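Local atomic coordinates of acetyltransferase (Bacillus cereus, PDB entry 1Y9W), a protein that probably transfers an acyl group, most likely acetyl from acetyl-coenzyme A, to a substrate not yet identified, as other members of the GNAT family do. Residues C97-L102 against F135-L140; G57-Y62 against K93-R98. All coordinates share one frame; numbering follows the deposited sequence.

Contact 1 of 2, residues C97-L102 against F135-L140; sequences CRLILL and FFEKRL
Ile100 faces Lys138 and Leu102 faces Phe136 in two hydrogen-bonded pairs between antiparallel strands. Ile100 N donates a hydrogen bond to Lys138 O at 2.9 Å, and Lys138 N donates one to Ile100 O. The Leu102 pair is less even: Phe136 N reaches Leu102 O at 2.8 Å, while Leu102 N lies 3.3 Å from Phe136 O. A further bond runs from Leu140 N to Arg98 O, short at 2.6 Å and fairly straight (166°), its donor above the carbonyl plane.

Apolar contacts line the face that carries Ile100 and Leu102. Leu140 points toward the other segment. Its CD2 meets Ile100 CD1 at 3.8 Å, and its CD1 lies against the carbonyl O of Cys97. Leu102 CG, between its backbone N and carbonyl carbon (chi1 66°), lies beside Phe136 CB; CD1 packs on that CB at 3.8 Å and approaches the ring obliquely. Tyr118 covers this face, and Lys138 NZ bonds His116 O and pairs with Glu89.

The face of Leu99 and Leu101 mixes apolar and charged groups. Leu99 CD1 lies over one face of the Arg139 guanidinium, offset toward its rim, 3.7 Å from NE. Leu101 CD2 touches Glu137 CB. Within 135-140, Arg139 NH2 and Glu137 OE1 form a salt bridge at 3.3 Å, its hydrogen bond weak; OE2 lies in plane at the guanidinium edge, weakly bonded by NE. Arg139 NH2 also bonds Glu125 O of the second subunit, whose His127 packs on both leucines.

Strand 133-139 thus runs between strands 99-105 and 119-124, the inserted last strand typical of the GNAT fold.

Contact 2 of 2, residues G57-Y62 against K93-R98; sequences GTMYFY and KEKGCR
This is a loop-to-turn contact: Tyr62, in the tight turn between strands 51-60 and 63-71, meets Gly96, Cys97 and Arg98 just after helix 80-94. One backbone hydrogen bond joins them. Arg98 N donates to Tyr62 O at 3.1 Å, nearly straight (168°), from above the carbonyl plane. The same oxygen takes a CA-H...O contact from Cys97 CA at 3.4 Å.

Tyr62 CD1 is 3.6 Å from Gly96 O, and Lys95 O lies at the ring edge. Deeper in, two sulfurs touch: Met59 SD is 3.6 Å from Cys97 SG. The Met59 chain bends at its last torsion (chi3 -83°), and CE meets Lys95 CD at 3.6 Å. These two side chains cross at about a right angle. Lys95 NZ pairs with Glu38 on the neighbouring strand.

A bridging water donates to Phe61 O at 2.7 Å and accepts a weak bond from Arg98 NH2. Arg98 NH1 pairs with Asp126 of the second subunit.

Gly96, with positive phi and a weak bond from its N to Lys93 O, is the C-prime residue of a Schellman motif. The motif ends the helix of the beta-alpha-beta crossover that links parallel strands 63-71 and 99-105 of the GNAT fold.

How the contacts relate
The two contacts meet at Cys97 and Arg98, where the chain leaves helix 80-94 and heads into strand 99-105. Contact 1 is mostly buried and holds two strands side by side by regular backbone pairing. Contact 2 is only partly buried and joins a hairpin turn to a helix end by one backbone bond, sulfur packing and a water. Arg98 links both: its backbone N bonds toward the hairpin and its O toward the C-terminal residue. Leu140 CD1 also packs on Lys93 N at 3.9 Å, so the chain end reaches the helix. Both contacts touch the second subunit, contact 1 more widely.

Contact 1 of 2, residues C97-L102 against F135-L140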
ATOM      1  N   CYS A  97      17.269  -7.736  -2.684  1.00 31.61           N
ATOM      2  CA  CYS A  97      15.995  -7.383  -3.308  1.00 29.77           C
ATOM      3  C   CYS A  97      16.119  -7.621  -4.801  1.00 29.75           C
ATOM      4  O   CYS A  97      17.113  -7.256  -5.434  1.00 29.50           O
ATOM      5  CB  CYS A  97      15.625  -5.929  -3.025  1.00 28.33           C
ATOM      6  SG  CYS A  97      15.192  -5.662  -1.298  1.00 27.27           S
ATOM      7  N   ARG A  98      15.092  -8.245  -5.354  1.00 30.57           N
ATOM      8  CA  ARG A  98      15.067  -8.594  -6.761  1.00 30.89           C
ATOM      9  C   ARG A  98      14.135  -7.664  -7.524  1.00 29.95           C
ATOM     10  O   ARG A  98      14.176  -7.583  -8.757  1.00 29.73           O
ATOM     11  CB  ARG A  98      14.569 -10.035  -6.891  1.00 33.93           C
ATOM     12  CG  ARG A  98      14.690 -10.853  -5.592  1.00 37.26           C
ATOM     13  CD  ARG A  98      13.714 -12.011  -5.588  1.00 40.60           C
ATOM     14  NE  ARG A  98      12.355 -11.521  -5.793  1.00 45.26           N
ATOM     15  CZ  ARG A  98      11.376 -12.212  -6.378  1.00 47.51           C
ATOM     16  NH1 ARG A  98      11.586 -13.447  -6.828  1.00 48.19           N
ATOM     17  NH2 ARG A  98      10.187 -11.651  -6.534  1.00 47.86           N
ATOM     18  N   LEU A  99      13.308  -6.942  -6.777  1.00 27.57           N
ATOM     19  CA  LEU A  99      12.320  -6.071  -7.380  1.00 25.69           C
ATOM     20  C   LEU A  99      12.056  -4.818  -6.558  1.00 24.65           C
ATOM     21  O   LEU A  99      12.264  -4.802  -5.342  1.00 21.64           O
ATOM     22  CB  LEU A  99      11.022  -6.873  -7.527  1.00 28.45           C
ATOM     23  CG  LEU A  99       9.669  -6.191  -7.711  1.00 30.01           C
ATOM     24  CD1 LEU A  99       9.505  -5.709  -9.150  1.00 31.71           C
ATOM     25  CD2 LEU A  99       8.582  -7.186  -7.362  1.00 31.56           C
ATOM     26  N   ILE A 100      11.605  -3.768  -7.242  1.00 23.74           N
ATOM     27  CA  ILE A 100      11.247  -2.509  -6.592  1.00 22.04           C
ATOM     28  C   ILE A 100       9.859  -2.120  -7.084  1.00 21.05           C
ATOM     29  O   ILE A 100       9.606  -2.118  -8.293  1.00 21.81           O
ATOM     30  CB  ILE A 100      12.209  -1.363  -6.951  1.00 21.12           C
ATOM     31  CG1 ILE A 100      13.643  -1.762  -6.615  1.00 21.59           C
ATOM     32  CG2 ILE A 100      11.824  -0.107  -6.167  1.00 18.78           C
ATOM     33  CD1 ILE A 100      14.666  -0.692  -6.943  1.00 25.26           C
ATOM     34  N   LEU A 101       8.962  -1.810  -6.153  1.00 18.74           N
ATOM     35  CA  LEU A 101       7.604  -1.408  -6.507  1.00 17.61           C
ATOM     36  C   LEU A 101       7.323  -0.035  -5.927  1.00 18.41           C
ATOM     37  O   LEU A 101       7.813   0.306  -4.853  1.00 18.44           O
ATOM     38  CB  LEU A 101       6.574  -2.387  -5.943  1.00 15.02           C
ATOM     39  CG  LEU A 101       6.585  -3.826  -6.449  1.00 15.27           C
ATOM     40  CD1 LEU A 101       5.656  -4.664  -5.593  1.00 13.75           C
ATOM     41  CD2 LEU A 101       6.154  -3.857  -7.906  1.00 14.76           C
ATOM     42  N   LEU A 102       6.530   0.748  -6.648  1.00 17.85           N
ATOM     43  CA  LEU A 102       6.143   2.083  -6.210  1.00 18.28           C
ATOM     44  C   LEU A 102       4.982   2.555  -7.085  1.00 19.13           C
ATOM     45  O   LEU A 102       4.762   2.038  -8.181  1.00 20.46           O
ATOM     46  CB  LEU A 102       7.324   3.052  -6.338  1.00 15.99           C
ATOM     47  CG  LEU A 102       7.839   3.375  -7.746  1.00 17.00           C
ATOM     48  CD1 LEU A 102       6.961   4.432  -8.393  1.00 16.44           C
ATOM     49  CD2 LEU A 102       9.258   3.898  -7.668  1.00 16.97           C
ATOM     50  N   PHE A 135       1.112   2.712 -11.358  1.00 17.20           N
ATOM     51  CA  PHE A 135       1.880   1.703 -10.644  1.00 17.33           C
ATOM     52  C   PHE A 135       3.092   1.246 -11.439  1.00 16.96           C
ATOM     53  O   PHE A 135       2.971   0.752 -12.566  1.00 15.13           O
ATOM     54  CB  PHE A 135       0.956   0.537 -10.305  1.00 17.13           C
ATOM     55  CG  PHE A 135      -0.142   0.921  -9.354  1.00 19.01           C
ATOM     56  CD1 PHE A 135      -0.093   0.534  -8.014  1.00 18.95           C
ATOM     57  CD2 PHE A 135      -1.191   1.739  -9.779  1.00 18.18           C
ATOM     58  CE1 PHE A 135      -1.077   0.965  -7.105  1.00 19.77           C
ATOM     59  CE2 PHE A 135      -2.178   2.177  -8.882  1.00 18.83           C
ATOM     60  CZ  PHE A 135      -2.121   1.791  -7.545  1.00 19.23           C
ATOM     61  N   PHE A 136       4.263   1.424 -10.832  1.00 16.81           N
ATOM     62  CA  PHE A 136       5.531   1.085 -11.466  1.00 17.28           C
ATOM     63  C   PHE A 136       6.290  -0.075 -10.830  1.00 18.96           C
ATOM     64  O   PHE A 136       6.072  -0.437  -9.678  1.00 18.38           O
ATOM     65  CB  PHE A 136       6.467   2.303 -11.478  1.00 17.28           C
ATOM     66  CG  PHE A 136       5.991   3.442 -12.342  1.00 18.17           C
ATOM     67  CD1 PHE A 136       5.161   4.435 -11.819  1.00 17.56           C
ATOM     68  CD2 PHE A 136       6.387   3.529 -13.676  1.00 15.97           C
ATOM     69  CE1 PHE A 136       4.729   5.506 -12.616  1.00 18.67           C
ATOM     70  CE2 PHE A 136       5.966   4.589 -14.483  1.00 18.37           C
ATOM     71  CZ  PHE A 136       5.135   5.582 -13.954  1.00 17.34           C
ATOM     72  N   GLU A 137       7.192  -0.649 -11.618  1.00 21.12           N
ATOM     73  CA  GLU A 137       8.035  -1.740 -11.173  1.00 21.98           C
ATOM     74  C   GLU A 137       9.354  -1.663 -11.926  1.00 21.84           C
ATOM     75  O   GLU A 137       9.437  -1.128 -13.031  1.00 20.62           O
ATOM     76  CB  GLU A 137       7.392  -3.108 -11.440  1.00 22.94           C
ATOM     77  CG  GLU A 137       7.368  -3.517 -12.905  1.00 27.70           C
ATOM     78  CD  GLU A 137       7.533  -5.015 -13.092  1.00 31.72           C
ATOM     79  OE1 GLU A 137       6.936  -5.780 -12.308  1.00 32.45           O
ATOM     80  OE2 GLU A 137       8.253  -5.431 -14.027  1.00 35.34           O
ATOM     81  N   LYS A 138      10.386  -2.194 -11.288  1.00 23.22           N
ATOM     82  CA  LYS A 138      11.716  -2.262 -11.852  1.00 23.99           C
ATOM     83  C   LYS A 138      12.314  -3.536 -11.279  1.00 25.60           C
ATOM     84  O   LYS A 138      12.343  -3.731 -10.059  1.00 25.50           O
ATOM     85  CB  LYS A 138      12.568  -1.061 -11.447  1.00 22.64           C
ATOM     86  CG  LYS A 138      14.025  -1.242 -11.833  1.00 22.78           C
ATOM     87  CD  LYS A 138      14.901  -0.090 -11.405  1.00 20.55           C
ATOM     88  CE  LYS A 138      14.799   1.079 -12.362  1.00 20.71           C
ATOM     89  NZ  LYS A 138      15.811   2.125 -12.010  1.00 20.99           N
ATOM     90  N   ARG A 139      12.752  -4.413 -12.171  1.00 27.04           N
ATOM     91  CA  ARG A 139      13.344  -5.679 -11.780  1.00 28.59           C
ATOM     92  C   ARG A 139      14.827  -5.446 -11.562  1.00 29.42           C
ATOM     93  O   ARG A 139      15.470  -4.768 -12.364  1.00 28.96           O
ATOM     94  CB  ARG A 139      13.111  -6.706 -12.885  1.00 28.57           C
ATOM     95  CG  ARG A 139      11.641  -6.966 -13.145  1.00 27.19           C
ATOM     96  CD  ARG A 139      11.055  -7.797 -12.032  1.00 28.63           C
ATOM     97  NE  ARG A 139       9.609  -7.939 -12.143  1.00 28.13           N
ATOM     98  CZ  ARG A 139       8.902  -8.850 -11.481  1.00 28.32           C
ATOM     99  NH1 ARG A 139       9.514  -9.702 -10.667  1.00 30.03           N
ATOM    100  NH2 ARG A 139       7.584  -8.904 -11.621  1.00 26.61           N
ATOM    101  N   LEU A 140      15.359  -5.985 -10.469  1.00 30.71           N
ATOM    102  CA  LEU A 140      16.774  -5.812 -10.157  1.00 34.28           C
ATOM    103  C   LEU A 140      17.619  -6.995 -10.635  1.00 36.60           C
ATOM    104  O   LEU A 140      17.031  -8.029 -11.026  1.00 38.35           O
ATOM    105  CB  LEU A 140      16.964  -5.618  -8.646  1.00 33.63           C
ATOM    106  CG  LEU A 140      16.383  -4.347  -8.019  1.00 31.72           C
ATOM    107  CD1 LEU A 140      16.703  -4.310  -6.527  1.00 31.56           C
ATOM    108  CD2 LEU A 140      16.969  -3.129  -8.721  1.00 32.97           C
ATOM    109  OXT LEU A 140      18.864  -6.871 -10.605  1.00 38.82           O
TER

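Contact 2 of 2, residues G57-Y62 against K93-R98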
ATOM      1  N   GLY A  57      11.259   3.699   2.262  1.00 17.25           N
ATOM      2  CA  GLY A  57      10.644   2.517   1.686  1.00 18.48           C
ATOM      3  C   GLY A  57      10.688   1.399   2.702  1.00 19.72           C
ATOM      4  O   GLY A  57      11.270   1.566   3.778  1.00 18.24           O
ATOM      5  N   THR A  58      10.057   0.274   2.385  1.00 20.88           N
ATOM      6  CA  THR A  58      10.070  -0.868   3.294  1.00 24.34           C
ATOM      7  C   THR A  58      10.368  -2.107   2.462  1.00 24.69           C
ATOM      8  O   THR A  58       9.921  -2.215   1.311  1.00 24.97           O
ATOM      9  CB  THR A  58       8.721  -1.076   4.029  1.00 24.52           C
ATOM     10  OG1 THR A  58       7.832  -1.801   3.184  1.00 30.53           O
ATOM     11  CG2 THR A  58       8.075   0.260   4.396  1.00 24.54           C
ATOM     12  N   MET A  59      11.135  -3.025   3.044  1.00 23.24           N
ATOM     13  CA  MET A  59      11.517  -4.257   2.368  1.00 22.47           C
ATOM     14  C   MET A  59      10.909  -5.501   3.017  1.00 23.55           C
ATOM     15  O   MET A  59      10.719  -5.563   4.234  1.00 23.49           O
ATOM     16  CB  MET A  59      13.042  -4.407   2.362  1.00 19.62           C
ATOM     17  CG  MET A  59      13.797  -3.344   1.583  1.00 18.56           C
ATOM     18  SD  MET A  59      15.580  -3.635   1.598  1.00 14.94           S
ATOM     19  CE  MET A  59      15.952  -2.893   3.172  1.00 20.65           C
ATOM     20  N   TYR A  60      10.603  -6.486   2.182  1.00 23.87           N
ATOM     21  CA  TYR A  60      10.066  -7.770   2.619  1.00 25.40           C
ATOM     22  C   TYR A  60       9.795  -8.602   1.369  1.00 25.57           C
ATOM     23  O   TYR A  60       9.674  -8.045   0.281  1.00 25.59           O
ATOM     24  CB  TYR A  60       8.793  -7.602   3.457  1.00 26.09           C
ATOM     25  CG  TYR A  60       7.622  -6.948   2.765  1.00 26.02           C
ATOM     26  CD1 TYR A  60       7.389  -5.581   2.882  1.00 24.89           C
ATOM     27  CD2 TYR A  60       6.710  -7.711   2.039  1.00 26.85           C
ATOM     28  CE1 TYR A  60       6.268  -4.995   2.300  1.00 23.46           C
ATOM     29  CE2 TYR A  60       5.591  -7.135   1.455  1.00 24.02           C
ATOM     30  CZ  TYR A  60       5.376  -5.784   1.592  1.00 23.39           C
ATOM     31  OH  TYR A  60       4.256  -5.230   1.032  1.00 24.84           O
ATOM     32  N   PHE A  61       9.716  -9.925   1.514  1.00 25.06           N
ATOM     33  CA  PHE A  61       9.499 -10.795   0.355  1.00 23.85           C
ATOM     34  C   PHE A  61      10.615 -10.544  -0.643  1.00 23.33           C
ATOM     35  O   PHE A  61      10.498 -10.863  -1.830  1.00 23.45           O
ATOM     36  CB  PHE A  61       8.161 -10.486  -0.317  1.00 23.35           C
ATOM     37  CG  PHE A  61       6.983 -11.047   0.403  1.00 23.33           C
ATOM     38  CD1 PHE A  61       7.156 -11.921   1.469  1.00 21.83           C
ATOM     39  CD2 PHE A  61       5.695 -10.744  -0.018  1.00 22.68           C
ATOM     40  CE1 PHE A  61       6.062 -12.493   2.103  1.00 22.69           C
ATOM     41  CE2 PHE A  61       4.591 -11.313   0.611  1.00 23.65           C
ATOM     42  CZ  PHE A  61       4.775 -12.192   1.674  1.00 22.49           C
ATOM     43  N   TYR A  62      11.697  -9.966  -0.138  1.00 22.42           N
ATOM     44  CA  TYR A  62      12.858  -9.621  -0.944  1.00 23.34           C
ATOM     45  C   TYR A  62      12.561  -8.643  -2.071  1.00 21.41           C
ATOM     46  O   TYR A  62      12.918  -8.864  -3.230  1.00 20.16           O
ATOM     47  CB  TYR A  62      13.546 -10.882  -1.469  1.00 25.82           C
ATOM     48  CG  TYR A  62      14.297 -11.589  -0.367  1.00 30.83           C
ATOM     49  CD1 TYR A  62      15.372 -10.970   0.277  1.00 33.01           C
ATOM     50  CD2 TYR A  62      13.895 -12.847   0.083  1.00 32.31           C
ATOM     51  CE1 TYR A  62      16.026 -11.586   1.346  1.00 34.89           C
ATOM     52  CE2 TYR A  62      14.543 -13.474   1.152  1.00 34.33           C
ATOM     53  CZ  TYR A  62      15.604 -12.840   1.777  1.00 34.77           C
ATOM     54  OH  TYR A  62      16.240 -13.461   2.827  1.00 36.61           O
ATOM     55  N   LYS A  93      19.367  -3.682  -3.726  1.00 33.62           N
ATOM     56  CA  LYS A  93      20.106  -4.680  -4.484  1.00 36.33           C
ATOM     57  C   LYS A  93      21.076  -5.422  -3.563  1.00 36.78           C
ATOM     58  O   LYS A  93      21.239  -6.637  -3.663  1.00 37.53           O
ATOM     59  CB  LYS A  93      20.872  -3.996  -5.614  1.00 38.20           C
ATOM     60  CG  LYS A  93      21.426  -4.940  -6.665  1.00 43.32           C
ATOM     61  CD  LYS A  93      22.234  -4.194  -7.728  1.00 46.43           C
ATOM     62  CE  LYS A  93      21.425  -3.079  -8.411  1.00 48.44           C
ATOM     63  NZ  LYS A  93      21.248  -1.856  -7.564  1.00 47.56           N
ATOM     64  N   GLU A  94      21.701  -4.680  -2.659  1.00 36.49           N
ATOM     65  CA  GLU A  94      22.657  -5.228  -1.702  1.00 37.48           C
ATOM     66  C   GLU A  94      22.030  -6.166  -0.663  1.00 36.38           C
ATOM     67  O   GLU A  94      22.680  -7.102  -0.187  1.00 37.24           O
ATOM     68  CB  GLU A  94      23.377  -4.076  -0.991  1.00 40.62           C
ATOM     69  CG  GLU A  94      24.286  -4.481   0.167  1.00 45.08           C
ATOM     70  CD  GLU A  94      25.466  -5.342  -0.267  1.00 49.23           C
ATOM     71  OE1 GLU A  94      26.149  -4.972  -1.252  1.00 51.33           O
ATOM     72  OE2 GLU A  94      25.716  -6.385   0.384  1.00 50.41           O
ATOM     73  N   LYS A  95      20.774  -5.922  -0.306  1.00 33.82           N
ATOM     74  CA  LYS A  95      20.103  -6.757   0.684  1.00 31.86           C
ATOM     75  C   LYS A  95      19.370  -7.939   0.067  1.00 31.49           C
ATOM     76  O   LYS A  95      18.596  -8.622   0.740  1.00 31.01           O
ATOM     77  CB  LYS A  95      19.128  -5.917   1.507  1.00 30.99           C
ATOM     78  CG  LYS A  95      19.800  -4.757   2.189  1.00 30.18           C
ATOM     79  CD  LYS A  95      19.152  -4.468   3.507  1.00 32.00           C
ATOM     80  CE  LYS A  95      20.015  -3.535   4.314  1.00 32.77           C
ATOM     81  NZ  LYS A  95      19.448  -3.359   5.675  1.00 35.94           N
ATOM     82  N   GLY A  96      19.611  -8.175  -1.217  1.00 31.76           N
ATOM     83  CA  GLY A  96      18.973  -9.291  -1.890  1.00 31.31           C
ATOM     84  C   GLY A  96      17.619  -9.012  -2.519  1.00 31.88           C
ATOM     85  O   GLY A  96      16.887  -9.953  -2.843  1.00 31.26           O
ATOM     86  N   CYS A  97      17.269  -7.736  -2.684  1.00 31.61           N
ATOM     87  CA  CYS A  97      15.995  -7.383  -3.308  1.00 29.77           C
ATOM     88  C   CYS A  97      16.119  -7.621  -4.801  1.00 29.75           C
ATOM     89  O   CYS A  97      17.113  -7.256  -5.434  1.00 29.50           O
ATOM     90  CB  CYS A  97      15.625  -5.929  -3.025  1.00 28.33           C
ATOM     91  SG  CYS A  97      15.192  -5.662  -1.298  1.00 27.27           S
ATOM     92  N   ARG A  98      15.092  -8.245  -5.354  1.00 30.57           N
ATOM     93  CA  ARG A  98      15.067  -8.594  -6.761  1.00 30.89           C
ATOM     94  C   ARG A  98      14.135  -7.664  -7.524  1.00 29.95           C
ATOM     95  O   ARG A  98      14.176  -7.583  -8.757  1.00 29.73           O
ATOM     96  CB  ARG A  98      14.569 -10.035  -6.891  1.00 33.93           C
ATOM     97  CG  ARG A  98      14.690 -10.853  -5.592  1.00 37.26           C
ATOM     98  CD  ARG A  98      13.714 -12.011  -5.588  1.00 40.60           C
ATOM     99  NE  ARG A  98      12.355 -11.521  -5.793  1.00 45.26           N
ATOM    100  CZ  ARG A  98      11.376 -12.212  -6.378  1.00 47.51           C
ATOM    101  NH1 ARG A  98      11.586 -13.447  -6.828  1.00 48.19           N
ATOM    102  NH2 ARG A  98      10.187 -11.651  -6.534  1.00 47.86           N
TER
HETATM  103  O   HOH W   1       9.820 -10.281  -4.369  1.00 26.69           O